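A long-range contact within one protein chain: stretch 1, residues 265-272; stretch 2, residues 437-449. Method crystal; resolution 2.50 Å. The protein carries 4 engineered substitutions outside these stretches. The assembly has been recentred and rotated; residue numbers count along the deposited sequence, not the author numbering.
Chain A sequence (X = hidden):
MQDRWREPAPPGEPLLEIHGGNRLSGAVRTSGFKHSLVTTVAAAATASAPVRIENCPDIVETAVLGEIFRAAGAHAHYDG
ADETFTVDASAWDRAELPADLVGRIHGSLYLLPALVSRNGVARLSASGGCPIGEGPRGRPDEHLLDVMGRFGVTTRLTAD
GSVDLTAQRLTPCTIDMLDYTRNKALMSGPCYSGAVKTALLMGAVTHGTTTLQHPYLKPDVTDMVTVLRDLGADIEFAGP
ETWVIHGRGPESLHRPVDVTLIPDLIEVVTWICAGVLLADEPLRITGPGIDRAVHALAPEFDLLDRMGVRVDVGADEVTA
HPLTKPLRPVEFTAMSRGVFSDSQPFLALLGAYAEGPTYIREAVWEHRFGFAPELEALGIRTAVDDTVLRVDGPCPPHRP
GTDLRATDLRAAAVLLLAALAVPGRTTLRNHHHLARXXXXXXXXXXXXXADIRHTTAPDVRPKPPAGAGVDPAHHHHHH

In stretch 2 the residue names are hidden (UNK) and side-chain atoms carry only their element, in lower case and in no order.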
# COMPACT_ATOMS: atom_id res chain seq x y z
N LEU A 265 -22.17 -2.15 5.27
CA LEU A 265 -21.12 -1.55 4.46
C LEU A 265 -20.60 -2.50 3.38
O LEU A 265 -20.44 -2.12 2.22
CB LEU A 265 -19.96 -1.09 5.34
CG LEU A 265 -20.32 -0.16 6.50
CD1 LEU A 265 -19.08 0.30 7.24
CD2 LEU A 265 -21.11 1.03 6.00
N ILE A 266 -20.35 -3.75 3.77
CA ILE A 266 -19.79 -4.73 2.84
C ILE A 266 -20.85 -5.22 1.85
O ILE A 266 -20.53 -5.60 0.73
CB ILE A 266 -19.15 -5.92 3.58
CG1 ILE A 266 -18.24 -5.41 4.70
CG2 ILE A 266 -18.36 -6.79 2.62
CD1 ILE A 266 -17.15 -4.48 4.22
N GLU A 267 -22.11 -5.21 2.27
CA GLU A 267 -23.20 -5.58 1.37
C GLU A 267 -23.31 -4.56 0.24
O GLU A 267 -23.56 -4.92 -0.91
CB GLU A 267 -24.53 -5.69 2.12
CG GLU A 267 -25.67 -6.17 1.23
CD GLU A 267 -27.02 -6.14 1.92
OE1 GLU A 267 -27.07 -5.77 3.12
OE2 GLU A 267 -28.03 -6.48 1.27
N VAL A 268 -23.12 -3.29 0.58
CA VAL A 268 -23.12 -2.23 -0.41
C VAL A 268 -22.00 -2.45 -1.43
O VAL A 268 -22.23 -2.37 -2.63
CB VAL A 268 -22.96 -0.83 0.23
CG1 VAL A 268 -22.79 0.24 -0.84
CG2 VAL A 268 -24.16 -0.52 1.12
N VAL A 269 -20.81 -2.73 -0.92
CA VAL A 269 -19.66 -3.04 -1.76
C VAL A 269 -19.97 -4.23 -2.66
O VAL A 269 -19.67 -4.21 -3.86
CB VAL A 269 -18.41 -3.37 -0.91
CG1 VAL A 269 -17.26 -3.83 -1.80
CG2 VAL A 269 -18.00 -2.16 -0.09
N THR A 270 -20.58 -5.26 -2.08
CA THR A 270 -20.92 -6.48 -2.80
C THR A 270 -21.86 -6.21 -3.98
O THR A 270 -21.66 -6.75 -5.07
CB THR A 270 -21.57 -7.52 -1.86
OG1 THR A 270 -20.69 -7.78 -0.76
CG2 THR A 270 -21.84 -8.82 -2.61
N TRP A 271 -22.86 -5.38 -3.75
CA TRP A 271 -23.84 -5.08 -4.79
C TRP A 271 -23.28 -4.15 -5.87
O TRP A 271 -23.65 -4.26 -7.04
CB TRP A 271 -25.12 -4.49 -4.19
CG TRP A 271 -25.94 -5.50 -3.46
CD1 TRP A 271 -26.28 -5.48 -2.14
CD2 TRP A 271 -26.53 -6.69 -4.00
NE1 TRP A 271 -27.05 -6.58 -1.83
CE2 TRP A 271 -27.21 -7.34 -2.96
CE3 TRP A 271 -26.55 -7.26 -5.28
CZ2 TRP A 271 -27.90 -8.53 -3.14
CZ3 TRP A 271 -27.23 -8.45 -5.46
CH2 TRP A 271 -27.90 -9.07 -4.40
N ILE A 272 -22.40 -3.24 -5.48
CA ILE A 272 -21.73 -2.37 -6.43
C ILE A 272 -20.85 -3.21 -7.36
O ILE A 272 -20.84 -3.00 -8.57
CB ILE A 272 -20.87 -1.30 -5.73
CG1 ILE A 272 -21.76 -0.31 -4.98
CG2 ILE A 272 -20.00 -0.57 -6.73
CD1 ILE A 272 -21.00 0.72 -4.18
N UNK A 437 -23.32 -13.27 6.87
CA UNK A 437 -23.05 -11.95 6.33
C UNK A 437 -24.21 -11.39 5.52
O UNK A 437 -24.39 -10.17 5.44
N UNK A 438 -24.99 -12.28 4.92
CA UNK A 438 -26.12 -11.87 4.10
C UNK A 438 -27.38 -12.59 4.54
O UNK A 438 -27.31 -13.71 5.04
c UNK A 438 -23.36 -12.28 2.20
c UNK A 438 -24.55 -11.57 2.10
c UNK A 438 -24.52 -10.31 1.51
c UNK A 438 -23.34 -9.78 1.04
c UNK A 438 -25.85 -12.16 2.62
o UNK A 438 -20.98 -9.97 0.68
c UNK A 438 -22.17 -10.50 1.15
c UNK A 438 -22.17 -11.75 1.73
N UNK A 439 -28.53 -11.95 4.36
CA UNK A 439 -29.81 -12.56 4.69
C UNK A 439 -30.02 -13.81 3.85
O UNK A 439 -30.24 -14.90 4.37
c UNK A 439 -32.32 -12.10 4.79
c UNK A 439 -30.95 -11.57 4.43
n UNK A 439 -33.74 -12.37 0.62
c UNK A 439 -33.43 -11.30 4.12
n UNK A 439 -34.53 -13.36 2.54
c UNK A 439 -33.87 -12.37 1.94
n UNK A 439 -33.34 -11.39 2.66
N UNK A 440 -29.94 -13.63 2.53
CA UNK A 440 -30.05 -14.73 1.58
C UNK A 440 -29.53 -14.25 0.24
O UNK A 440 -30.30 -13.89 -0.65
c UNK A 440 -31.51 -15.17 1.45
c UNK A 440 -31.65 -16.58 0.90
o UNK A 440 -32.68 -17.23 1.18
o UNK A 440 -30.73 -17.03 0.18
N UNK A 441 -28.20 -14.23 0.11
CA UNK A 441 -27.54 -13.68 -1.07
C UNK A 441 -27.95 -14.40 -2.36
O UNK A 441 -28.10 -13.77 -3.41
c UNK A 441 -23.70 -13.25 -1.75
c UNK A 441 -25.57 -11.65 -2.25
c UNK A 441 -25.19 -13.11 -2.04
c UNK A 441 -26.02 -13.72 -0.90
N UNK A 442 -28.12 -15.71 -2.27
CA UNK A 442 -28.52 -16.51 -3.42
C UNK A 442 -29.91 -16.10 -3.91
O UNK A 442 -30.11 -15.86 -5.10
c UNK A 442 -29.17 -18.80 -4.23
c UNK A 442 -28.51 -18.02 -3.11
c UNK A 442 -27.09 -18.49 -2.88
N UNK A 443 -30.86 -16.00 -2.98
CA UNK A 443 -32.23 -15.61 -3.32
C UNK A 443 -32.29 -14.22 -3.93
O UNK A 443 -33.03 -13.99 -4.89
c UNK A 443 -34.55 -15.22 -2.32
o UNK A 443 -35.45 -16.15 -0.32
c UNK A 443 -35.36 -15.14 -1.04
o UNK A 443 -35.90 -14.05 -0.75
c UNK A 443 -33.12 -15.68 -2.08
N UNK A 444 -31.52 -13.29 -3.38
CA UNK A 444 -31.49 -11.92 -3.88
C UNK A 444 -30.92 -11.85 -5.29
O UNK A 444 -31.39 -11.07 -6.12
c UNK A 444 -31.43 -10.72 -1.64
c UNK A 444 -30.69 -11.01 -2.93
o UNK A 444 -30.77 -10.40 -0.63
o UNK A 444 -32.67 -10.81 -1.64
N UNK A 445 -29.90 -12.66 -5.56
CA UNK A 445 -29.28 -12.70 -6.88
C UNK A 445 -30.21 -13.34 -7.91
O UNK A 445 -30.38 -12.81 -9.00
c UNK A 445 -27.95 -13.46 -6.82
c UNK A 445 -26.76 -12.69 -6.24
c UNK A 445 -25.57 -13.61 -6.06
c UNK A 445 -26.40 -11.52 -7.14
N UNK A 446 -30.80 -14.47 -7.54
CA UNK A 446 -31.76 -15.17 -8.40
C UNK A 446 -32.92 -14.24 -8.77
O UNK A 446 -33.43 -14.27 -9.89
c UNK A 446 -32.31 -16.44 -7.70
c UNK A 446 -31.22 -17.50 -7.62
c UNK A 446 -33.54 -16.97 -8.42
N UNK A 447 -33.30 -13.39 -7.82
CA UNK A 447 -34.37 -12.42 -8.02
C UNK A 447 -34.01 -11.43 -9.13
O UNK A 447 -34.88 -10.87 -9.79
c UNK A 447 -35.98 -10.98 -6.65
n UNK A 447 -36.02 -10.40 -2.85
c UNK A 447 -34.64 -11.68 -6.71
c UNK A 447 -36.13 -10.23 -5.34
c UNK A 447 -35.97 -11.15 -4.14
N UNK A 448 -32.71 -11.22 -9.33
CA UNK A 448 -32.23 -10.30 -10.35
C UNK A 448 -32.06 -10.98 -11.71
O UNK A 448 -31.77 -10.33 -12.71
c UNK A 448 -30.90 -9.66 -9.93
c UNK A 448 -29.52 -8.32 -8.34
c UNK A 448 -30.92 -8.81 -8.66
c UNK A 448 -31.88 -7.63 -8.82
N UNK A 449 -32.24 -12.30 -11.73
CA UNK A 449 -32.16 -13.05 -12.97
C UNK A 449 -31.08 -14.12 -12.97
O UNK A 449 -30.89 -14.82 -13.97
O HOH W 1 -28.41 -9.17 3.17
O HOH W 2 -26.28 -7.58 4.53
O HOH W 3 -29.94 -7.92 -0.97

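Position 437 has no side-chain atoms beyond CA, which makes it Gly437. Its phi/psi of -128/-29 would be open to other residues, so the assignment rests on the missing CB.

Position 438 carries one carbon and then a ring of six carbons bearing one oxygen, the pattern of tyrosine. The oxygen lies 2.6 Å from OG1 of Thr270, and one ring carbon lies 4.2 Å from CA of Glu267. This is Tyr438. Its CA-to-CB bond points sideways, and chi1 of -53° (m) brings the ring end nearer to stretch 1.

At position 439, three carbons, a nitrogen and a carbon holding two more nitrogens form a guanidinium chain, with no contact to stretch 1. Arg439, chi3 in p, reaches forward along its own stretch toward positions 443 and 444.

Position 440 has two carbons, the second carrying two oxygens. An asparagine would share this outline but end in one oxygen and one nitrogen; the elements settle Asp440. It occupies the N-cap, its OD1 accepting a weak bond of 3.3 Å from N of position 443.

Position 441 shows four carbons forked at the second. Since the fork is not at CB, this is leucine rather than isoleucine: Leu441, whose CD1 comes within 4.0 Å of CZ2 of Trp271.

Position 442 has one carbon carrying two more, branched at CB without oxygen, hence Val442, out of reach of stretch 1.

Three carbons, the last with two oxygens, define 443 as Glu443. Its OE2 forms a salt bridge with NH2 of Arg439 at 3.1 Å.

Position 444 again has two carbons and two oxygens. Its CB points toward stretch 1, 3.7 Å from CH2 of Trp271, near the ring plane at the edge. Asp444 also receives NH2 of Arg439 on OD1 at 2.9 Å.

Position 445, four carbons forked at the second, is Leu445; its CD2 is 3.6 Å from CZ3 of Trp271. Position 446, with three carbons branched at CB, is Val446 and points out of reach. Four carbons in a row ending in nitrogen make 447 Lys447, whose NZ lies 3.6 Å from OD1 of Asp444, a salt bridge.

Position 448 repeats the four-carbon fork: Leu448, directed toward stretch 1, with CD1 3.7 Å from CZ3 of Trp271. Position 449 has no side-chain atoms and a phi of 120°; a CB there would jam against the preceding carbonyl oxygen. Gly449 closes the helix in a Schellman motif.

The contact works by side-chain reach, since the helix axes stay 13.2 Å apart at closest, inclined at 34°. Trp271, with 104 Å² covered, bridges that gap to three leucines and Asp444. Nearer the start of stretch 2, Tyr438 OH donates to Thr270 OG1 at 2.6 Å, and that OG1 donates to Ile266 O, also at 2.6 Å, forming a directed relay. Water 1 adds a polar link, accepting from Arg439 N at 3.0 Å and donating weakly to Glu267 OE2 at 3.3 Å.

Stretch 2 437-449: GYRDLVEDLVKLG
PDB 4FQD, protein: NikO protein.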